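Local coordinates for protein cystatin (Fasciola hepatica, PDB 6I1M) that probably inhibits papain-like cysteine proteases, as a secreted stefin-type member of the cystatin superfamily from the liver fluke, at residues C66-V71 with V84-V90; F18-I22 with Y53-V57. All blocks are in the same frame, centred on the assembly; numbering follows the deposited sequence. Where two conformers were deposited one is given.

Interaction 1 of 2, residues C66-V71 with V84-V90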
ATOM      1  N   CYS A  66       1.133  -1.545  12.184  1.00 26.23           N
ATOM      2  CA  CYS A  66       1.664  -1.148  10.875  1.00 24.97           C
ATOM      3  C   CYS A  66       1.730  -2.401  10.013  1.00 24.48           C
ATOM      4  O   CYS A  66       1.964  -3.510  10.545  1.00 23.04           O
ATOM      5  CB  CYS A  66       3.024  -0.480  10.998  1.00 25.92           C
ATOM      6  SG  CYS A  66       2.917   1.202  11.675  1.00 29.67           S
ATOM      7  N   TRP A  67       1.480  -2.198   8.725  1.00 23.78           N
ATOM      8  CA  TRP A  67       1.541  -3.235   7.678  1.00 21.59           C
ATOM      9  C   TRP A  67       2.393  -2.713   6.524  1.00 21.38           C
ATOM     10  O   TRP A  67       2.445  -1.462   6.293  1.00 22.94           O
ATOM     11  CB  TRP A  67       0.139  -3.611   7.219  1.00 21.85           C
ATOM     12  CG  TRP A  67      -0.761  -4.255   8.231  1.00 24.06           C
ATOM     13  CD1 TRP A  67      -1.080  -5.586   8.301  1.00 26.49           C
ATOM     14  CD2 TRP A  67      -1.597  -3.602   9.205  1.00 25.32           C
ATOM     15  NE1 TRP A  67      -2.044  -5.799   9.249  1.00 28.18           N
ATOM     16  CE2 TRP A  67      -2.353  -4.610   9.849  1.00 26.11           C
ATOM     17  CE3 TRP A  67      -1.758  -2.276   9.623  1.00 28.78           C
ATOM     18  CZ2 TRP A  67      -3.261  -4.331  10.871  1.00 27.98           C
ATOM     19  CZ3 TRP A  67      -2.649  -1.999  10.638  1.00 29.24           C
ATOM     20  CH2 TRP A  67      -3.384  -3.014  11.258  1.00 30.81           C
ATOM     21  N   GLU A  68       3.088  -3.619   5.863  1.00 22.26           N
ATOM     22  CA  GLU A  68       3.705  -3.351   4.545  1.00 25.31           C
ATOM     23  C   GLU A  68       2.782  -3.966   3.497  1.00 24.27           C
ATOM     24  O   GLU A  68       2.383  -5.124   3.675  1.00 24.65           O
ATOM     25  CB  GLU A  68       5.123  -3.905   4.528  1.00 28.65           C
ATOM     26  CG  GLU A  68       5.743  -3.967   3.159  1.00 35.43           C
ATOM     27  CD  GLU A  68       7.118  -4.603   3.208  1.00 41.38           C
ATOM     28  OE1 GLU A  68       7.981  -4.056   3.953  1.00 47.08           O
ATOM     29  OE2 GLU A  68       7.309  -5.666   2.551  1.00 45.99           O
ATOM     30  N   VAL A  69       2.434  -3.205   2.462  1.00 24.44           N
ATOM     31  CA  VAL A  69       1.508  -3.658   1.387  1.00 25.36           C
ATOM     32  C   VAL A  69       2.087  -3.184   0.061  1.00 24.80           C
ATOM     33  O   VAL A  69       2.268  -1.974  -0.100  1.00 22.73           O
ATOM     34  CB  VAL A  69       0.085  -3.101   1.569  1.00 29.47           C
ATOM     35  CG1 VAL A  69      -0.912  -3.778   0.625  1.00 28.37           C
ATOM     36  CG2 VAL A  69      -0.393  -3.206   3.011  1.00 32.81           C
ATOM     37  N   VAL A  70       2.314  -4.108  -0.861  1.00 23.46           N
ATOM     38  CA  VAL A  70       2.755  -3.804  -2.244  1.00 23.40           C
ATOM     39  C   VAL A  70       1.542  -3.729  -3.173  1.00 22.61           C
ATOM     40  O   VAL A  70       0.728  -4.648  -3.171  1.00 22.55           O
ATOM     41  CB  VAL A  70       3.788  -4.830  -2.726  1.00 25.69           C
ATOM     42  CG1 VAL A  70       4.345  -4.432  -4.079  1.00 24.70           C
ATOM     43  CG2 VAL A  70       4.902  -5.008  -1.706  1.00 26.06           C
ATOM     44  N   VAL A  71       1.423  -2.632  -3.922  1.00 23.79           N
ATOM     45  CA  VAL A  71       0.420  -2.475  -5.017  1.00 21.44           C
ATOM     46  C   VAL A  71       1.172  -2.398  -6.350  1.00 19.64           C
ATOM     47  O   VAL A  71       2.029  -1.507  -6.475  1.00 20.74           O
ATOM     48  CB  VAL A  71      -0.445  -1.222  -4.825  1.00 20.89           C
ATOM     49  CG1 VAL A  71      -1.483  -1.098  -5.930  1.00 20.64           C
ATOM     50  CG2 VAL A  71      -1.098  -1.186  -3.451  1.00 22.48           C
ATOM     51  N   VAL A  84      -3.464  -5.305  -5.446  1.00 24.86           N
ATOM     52  CA  VAL A  84      -2.963  -5.130  -4.057  1.00 24.34           C
ATOM     53  C   VAL A  84      -2.411  -6.478  -3.587  1.00 22.22           C
ATOM     54  O   VAL A  84      -3.138  -7.490  -3.668  1.00 24.58           O
ATOM     55  CB  VAL A  84      -4.049  -4.570  -3.120  1.00 25.72           C
ATOM     56  CG1 VAL A  84      -3.460  -4.248  -1.767  1.00 25.28           C
ATOM     57  CG2 VAL A  84      -4.711  -3.326  -3.713  1.00 25.85           C
ATOM     58  N   GLY A  85      -1.163  -6.490  -3.138  1.00 21.93           N
ATOM     59  CA  GLY A  85      -0.502  -7.672  -2.571  1.00 21.58           C
ATOM     60  C   GLY A  85      -1.103  -8.081  -1.232  1.00 22.52           C
ATOM     61  O   GLY A  85      -2.060  -7.434  -0.737  1.00 22.87           O
ATOM     62  N   THR A  86      -0.527  -9.112  -0.633  1.00 24.39           N
ATOM     63  CA  THR A  86      -0.860  -9.577   0.729  1.00 27.46           C
ATOM     64  C   THR A  86      -0.206  -8.667   1.759  1.00 25.25           C
ATOM     65  O   THR A  86       1.027  -8.559   1.823  1.00 26.82           O
ATOM     66  CB  THR A  86      -0.410 -11.029   0.924  1.00 29.74           C
ATOM     67  OG1 THR A  86      -1.084 -11.780  -0.084  1.00 31.10           O
ATOM     68  CG2 THR A  86      -0.756 -11.550   2.302  1.00 29.30           C
ATOM     69  N   PRO A  87      -1.000  -7.999   2.636  1.00 24.03           N
ATOM     70  CA  PRO A  87      -0.413  -7.207   3.715  1.00 25.94           C
ATOM     71  C   PRO A  87       0.391  -8.086   4.683  1.00 26.77           C
ATOM     72  O   PRO A  87       0.009  -9.228   4.933  1.00 25.05           O
ATOM     73  CB  PRO A  87      -1.626  -6.578   4.398  1.00 24.66           C
ATOM     74  CG  PRO A  87      -2.662  -6.593   3.306  1.00 26.04           C
ATOM     75  CD  PRO A  87      -2.468  -7.939   2.634  1.00 26.08           C
ATOM     76  N   THR A  88       1.535  -7.579   5.124  1.00 25.58           N
ATOM     77  CA  THR A  88       2.353  -8.213   6.187  1.00 26.81           C
ATOM     78  C   THR A  88       2.478  -7.231   7.359  1.00 25.12           C
ATOM     79  O   THR A  88       2.784  -6.043   7.140  1.00 20.88           O
ATOM     80  CB  THR A  88       3.708  -8.651   5.631  1.00 28.22           C
ATOM     81  OG1 THR A  88       3.442  -9.322   4.402  1.00 35.97           O
ATOM     82  CG2 THR A  88       4.466  -9.580   6.544  1.00 32.50           C
ATOM     83  N   ARG A  89       2.194  -7.720   8.561  1.00 26.11           N
ATOM     84  CA  ARG A  89       2.378  -6.937   9.808  0.50 25.55           C
ATOM     85  C   ARG A  89       3.875  -6.647   9.933  1.00 26.86           C
ATOM     86  O   ARG A  89       4.678  -7.580   9.708  1.00 27.91           O
ATOM     87  CB  ARG A  89       1.830  -7.678  11.034  0.50 25.91           C
ATOM     88  CG  ARG A  89       0.311  -7.734  11.113  0.50 26.42           C
ATOM     89  CD  ARG A  89      -0.258  -8.138  12.471  0.50 27.55           C
ATOM     90  NE  ARG A  89       0.317  -9.376  12.978  0.50 29.15           N
ATOM     91  CZ  ARG A  89       0.043 -10.584  12.497  0.50 32.28           C
ATOM     92  NH1 ARG A  89      -0.814 -10.725  11.498  0.50 33.53           N
ATOM     93  NH2 ARG A  89       0.623 -11.648  13.016  0.50 31.74           N
ATOM     94  N   VAL A  90       4.212  -5.403  10.232  1.00 25.70           N
ATOM     95  CA  VAL A  90       5.614  -4.993  10.521  1.00 30.32           C
ATOM     96  C   VAL A  90       5.595  -4.092  11.758  1.00 33.62           C
ATOM     97  O   VAL A  90       4.510  -3.589  12.121  1.00 33.44           O
ATOM     98  CB  VAL A  90       6.269  -4.301   9.313  1.00 33.02           C
ATOM     99  CG1 VAL A  90       6.456  -5.264   8.141  1.00 31.61           C
ATOM    100  CG2 VAL A  90       5.478  -3.076   8.889  1.00 33.32           C
TER
HETATM  101  O   HOH W   1       2.737  -3.326  13.988  1.00 30.37           O
HETATM  102  O   HOH W   2      -3.294  -8.486  10.480  1.00 38.70           O
HETATM  103  O   HOH W   3       3.763  -7.137   2.368  1.00 32.12           O
HETATM  104  O   HOH W   4       2.240  -6.864   0.075  1.00 30.00           O

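Interaction 2 of 2, residues F18-I22 with Y53-V57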
ATOM      1  N   PHE A  18      -4.582   4.992  -3.594  1.00 20.80           N
ATOM      2  CA  PHE A  18      -4.044   3.766  -2.946  1.00 20.23           C
ATOM      3  C   PHE A  18      -4.610   3.584  -1.541  1.00 19.83           C
ATOM      4  O   PHE A  18      -4.781   2.438  -1.159  1.00 22.50           O
ATOM      5  CB  PHE A  18      -2.514   3.780  -2.904  1.00 19.23           C
ATOM      6  CG  PHE A  18      -1.880   3.732  -4.274  1.00 20.97           C
ATOM      7  CD1 PHE A  18      -2.098   2.653  -5.115  1.00 22.80           C
ATOM      8  CD2 PHE A  18      -1.100   4.783  -4.731  1.00 19.83           C
ATOM      9  CE1 PHE A  18      -1.544   2.630  -6.392  1.00 24.15           C
ATOM     10  CE2 PHE A  18      -0.521   4.747  -5.989  1.00 21.97           C
ATOM     11  CZ  PHE A  18      -0.724   3.666  -6.814  1.00 23.65           C
ATOM     12  N   GLN A  19      -4.916   4.651  -0.797  1.00 19.97           N
ATOM     13  CA  GLN A  19      -5.364   4.483   0.611  1.00 19.56           C
ATOM     14  C   GLN A  19      -6.650   3.661   0.635  1.00 18.41           C
ATOM     15  O   GLN A  19      -6.718   2.718   1.415  1.00 17.99           O
ATOM     16  CB  GLN A  19      -5.465   5.800   1.379  1.00 19.70           C
ATOM     17  CG  GLN A  19      -5.800   5.608   2.856  1.00 19.84           C
ATOM     18  CD  GLN A  19      -7.257   5.454   3.223  1.00 19.98           C
ATOM     19  OE1 GLN A  19      -8.159   5.281   2.398  1.00 21.27           O
ATOM     20  NE2 GLN A  19      -7.503   5.535   4.519  1.00 19.58           N
ATOM     21  N   PRO A  20      -7.710   3.936  -0.164  1.00 20.11           N
ATOM     22  CA  PRO A  20      -8.915   3.094  -0.135  1.00 20.28           C
ATOM     23  C   PRO A  20      -8.715   1.663  -0.653  1.00 21.38           C
ATOM     24  O   PRO A  20      -9.390   0.780  -0.165  1.00 23.40           O
ATOM     25  CB  PRO A  20      -9.892   3.781  -1.098  1.00 20.45           C
ATOM     26  CG  PRO A  20      -9.409   5.217  -1.113  1.00 20.15           C
ATOM     27  CD  PRO A  20      -7.906   5.116  -1.031  1.00 20.27           C
ATOM     28  N   MET A  21      -7.803   1.460  -1.609  1.00 21.38           N
ATOM     29  CA  MET A  21      -7.469   0.102  -2.115  1.00 23.25           C
ATOM     30  C   MET A  21      -6.845  -0.699  -0.970  1.00 20.73           C
ATOM     31  O   MET A  21      -7.190  -1.867  -0.795  1.00 19.65           O
ATOM     32  CB  MET A  21      -6.457   0.137  -3.258  1.00 26.32           C
ATOM     33  CG  MET A  21      -6.963   0.697  -4.554  1.00 33.81           C
ATOM     34  SD  MET A  21      -5.655   0.501  -5.804  1.00 35.08           S
ATOM     35  CE  MET A  21      -6.119   1.781  -6.964  1.00 34.58           C
ATOM     36  N   ILE A  22      -5.928  -0.094  -0.232  1.00 19.67           N
ATOM     37  CA  ILE A  22      -5.185  -0.792   0.859  1.00 19.27           C
ATOM     38  C   ILE A  22      -6.134  -1.079   2.023  1.00 20.92           C
ATOM     39  O   ILE A  22      -6.053  -2.196   2.581  1.00 20.51           O
ATOM     40  CB  ILE A  22      -3.916  -0.028   1.257  1.00 20.29           C
ATOM     41  CG1 ILE A  22      -2.967   0.047   0.057  1.00 20.73           C
ATOM     42  CG2 ILE A  22      -3.264  -0.669   2.465  1.00 18.77           C
ATOM     43  CD1 ILE A  22      -1.733   0.884   0.282  1.00 22.45           C
ATOM     44  N   TYR A  53       4.428  -0.234  -5.949  1.00 20.18           N
ATOM     45  CA  TYR A  53       4.381   0.743  -4.835  1.00 20.66           C
ATOM     46  C   TYR A  53       4.353  -0.049  -3.536  1.00 20.26           C
ATOM     47  O   TYR A  53       3.340  -0.679  -3.267  1.00 20.77           O
ATOM     48  CB  TYR A  53       3.155   1.641  -4.911  1.00 20.30           C
ATOM     49  CG  TYR A  53       3.126   2.562  -6.090  1.00 21.44           C
ATOM     50  CD1 TYR A  53       2.635   2.124  -7.310  1.00 23.55           C
ATOM     51  CD2 TYR A  53       3.549   3.880  -5.981  1.00 24.22           C
ATOM     52  CE1 TYR A  53       2.605   2.967  -8.407  1.00 25.75           C
ATOM     53  CE2 TYR A  53       3.518   4.732  -7.067  1.00 24.52           C
ATOM     54  CZ  TYR A  53       3.041   4.277  -8.288  1.00 25.88           C
ATOM     55  OH  TYR A  53       2.954   5.119  -9.369  1.00 29.22           O
ATOM     56  N   LYS A  54       5.438  -0.000  -2.777  1.00 19.95           N
ATOM     57  CA  LYS A  54       5.497  -0.593  -1.424  1.00 21.74           C
ATOM     58  C   LYS A  54       5.220   0.495  -0.391  1.00 21.71           C
ATOM     59  O   LYS A  54       6.082   1.406  -0.166  1.00 22.05           O
ATOM     60  CB  LYS A  54       6.850  -1.230  -1.149  1.00 24.33           C
ATOM     61  CG  LYS A  54       6.881  -2.068   0.116  1.00 26.77           C
ATOM     62  CD  LYS A  54       8.270  -2.185   0.645  1.00 32.59           C
ATOM     63  CE  LYS A  54       9.172  -2.994  -0.249  1.00 36.01           C
ATOM     64  NZ  LYS A  54      10.584  -2.834   0.163  1.00 38.84           N
ATOM     65  N   PHE A  55       4.064   0.368   0.239  1.00 20.18           N
ATOM     66  CA  PHE A  55       3.573   1.265   1.307  1.00 20.76           C
ATOM     67  C   PHE A  55       3.883   0.674   2.676  1.00 22.22           C
ATOM     68  O   PHE A  55       3.731  -0.519   2.888  1.00 22.83           O
ATOM     69  CB  PHE A  55       2.076   1.444   1.132  1.00 21.05           C
ATOM     70  CG  PHE A  55       1.762   2.273  -0.074  1.00 22.09           C
ATOM     71  CD1 PHE A  55       1.941   3.652  -0.031  1.00 22.27           C
ATOM     72  CD2 PHE A  55       1.281   1.683  -1.235  1.00 23.23           C
ATOM     73  CE1 PHE A  55       1.628   4.429  -1.131  1.00 21.17           C
ATOM     74  CE2 PHE A  55       0.963   2.469  -2.337  1.00 23.21           C
ATOM     75  CZ  PHE A  55       1.141   3.833  -2.277  1.00 23.16           C
ATOM     76  N   LYS A  56       4.279   1.534   3.607  1.00 24.02           N
ATOM     77  CA  LYS A  56       4.145   1.269   5.054  1.00 23.23           C
ATOM     78  C   LYS A  56       2.925   2.057   5.542  1.00 22.01           C
ATOM     79  O   LYS A  56       2.905   3.284   5.351  1.00 21.41           O
ATOM     80  CB  LYS A  56       5.422   1.686   5.771  1.00 27.90           C
ATOM     81  CG  LYS A  56       5.488   1.239   7.215  1.00 32.22           C
ATOM     82  CD  LYS A  56       6.808   1.581   7.863  1.00 38.70           C
ATOM     83  CE  LYS A  56       6.711   1.649   9.372  1.00 41.49           C
ATOM     84  NZ  LYS A  56       7.670   0.714  10.008  1.00 46.67           N
ATOM     85  N   VAL A  57       1.940   1.358   6.102  1.00 20.48           N
ATOM     86  CA  VAL A  57       0.632   1.932   6.523  1.00 21.23           C
ATOM     87  C   VAL A  57       0.489   1.735   8.036  1.00 20.94           C
ATOM     88  O   VAL A  57       0.965   0.714   8.550  1.00 20.43           O
ATOM     89  CB  VAL A  57      -0.532   1.329   5.713  1.00 21.59           C
ATOM     90  CG1 VAL A  57      -0.268   1.444   4.214  1.00 22.30           C
ATOM     91  CG2 VAL A  57      -0.847  -0.118   6.083  1.00 22.59           C
TER

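Interaction 1 of 2, residues C66-V71 with V84-V90
W67 meets R89, T88 and P87 across the two strands of a beta hairpin, and the tryptophan can be followed outward atom by atom. Its CB passes the carbonyl of T88, with T88 O 3.6 Å from W67 CB. CG is anti to the carbonyl carbon (chi1 -64°), and the twist about CB-CG (chi2 -104°) turns the pyrrole side to strand 83-90. There CD1 lies obliquely near P87 CB and R89 CG, and W67 NE1 is 3.6 Å from R89 CG; R89 was modelled in two conformers, so the details of its side chain are less certain. On the pyrrole edge, NE1-H points in the ring plane to a water, with 3.2 Å between W67 NE1 and the water oxygen. The W67 side chain also packs on L26 of helix 12-28 and on S31 and V32.

Beside this residue the strands pair in antiparallel fashion. E68 and T88 form a hydrogen-bonded pair, E68 N lying 2.8 Å from T88 O, with the return bond from T88 N to E68 O. The ladder then breaks: its register slips by one residue before V71 meets V84. Two waters line the gap: one adds a bridge among E68 O, T86 O and T88 OG1, the other links V70 N to T86 O in place of a direct bond. Pairing resumes with G85 N donating to V70 O, 2.6 Å away. V69 spans the break on the helix-facing side: its CG1 touches V84 CG1 at 3.5 Å, and its CG2 touches P87 CB at 3.8 Å. The chemistry is thus divided along the hairpin: direct bonds tie the two ends, while water bridges link the strands where the register shifts and apolar packing of V69 covers the break.

Interaction 2 of 2, residues F18-I22 with Y53-V57
F18 lays its ring tip over one face of Y53, F18 CZ standing 3.7 Å from Y53 CD1 and displaced toward the rim of the tyrosine ring. The two planes are inclined at 39°, an oblique meeting. The same phenylalanine turns its other end to F55: F18 CD2 comes to 3.5 Å from F55 CZ, near the plane of the F55 ring and at its edge, while CB and CG of F18 also lie close to F55 CZ and CE2. With planes 48° apart, this pair too is oblique, and the three rings form an aromatic cluster without any hydrogen bond between the segments.

One helical turn on, I22 continues the contact. Its chain is extended beyond CG1 (chi2 175°), which sends CD1 to 3.5 Å from F55 CD2, so F55 is touched by F18 at its outer end and by I22 nearer its root. The other branch of I22, CG2, meets CG1 of V57 more loosely, at 4.1 Å.

The backbone positions these groups: I22 N donates to F18 O, 2.9 Å away, across a turn kinked at P20, and this single turn places both side chains on the sheet-facing side of the helix. On the strand, alternation brings Y53, F55 and V57 to that same side.

Further out, F18 also packs on V71 and V73 of strand 66-74, while F55 and V57 reach L40 of strand 38-47. Helix 12-28 therefore lies across strand 50-59, an inner strand with a neighbour on each flank, in the cystatin manner of an antiparallel sheet wrapped about one long helix.

Interactions 1 and 2 have centres about 8 Å apart and share one sheet, in which strands 50-59 and 66-74 are neighbours. Backbone bonds join them directly: V71 O lies 2.8 Å from Y53 N, and W67 O lies 2.9 Å from V57 N, both probable hydrogen bonds. The helix links them a second time, since I22 and F18 of interaction 2 also touch V69 and V71 of interaction 1. Interaction 2 packs the helix on strand 50-59, and interaction 1 joins strand 83-90, one of the two outermost strands, to strand 66-74. Both are scaffold; as in other cystatins, protease binding is probably the task of the N-terminal segment and the hairpin loops this scaffold carries.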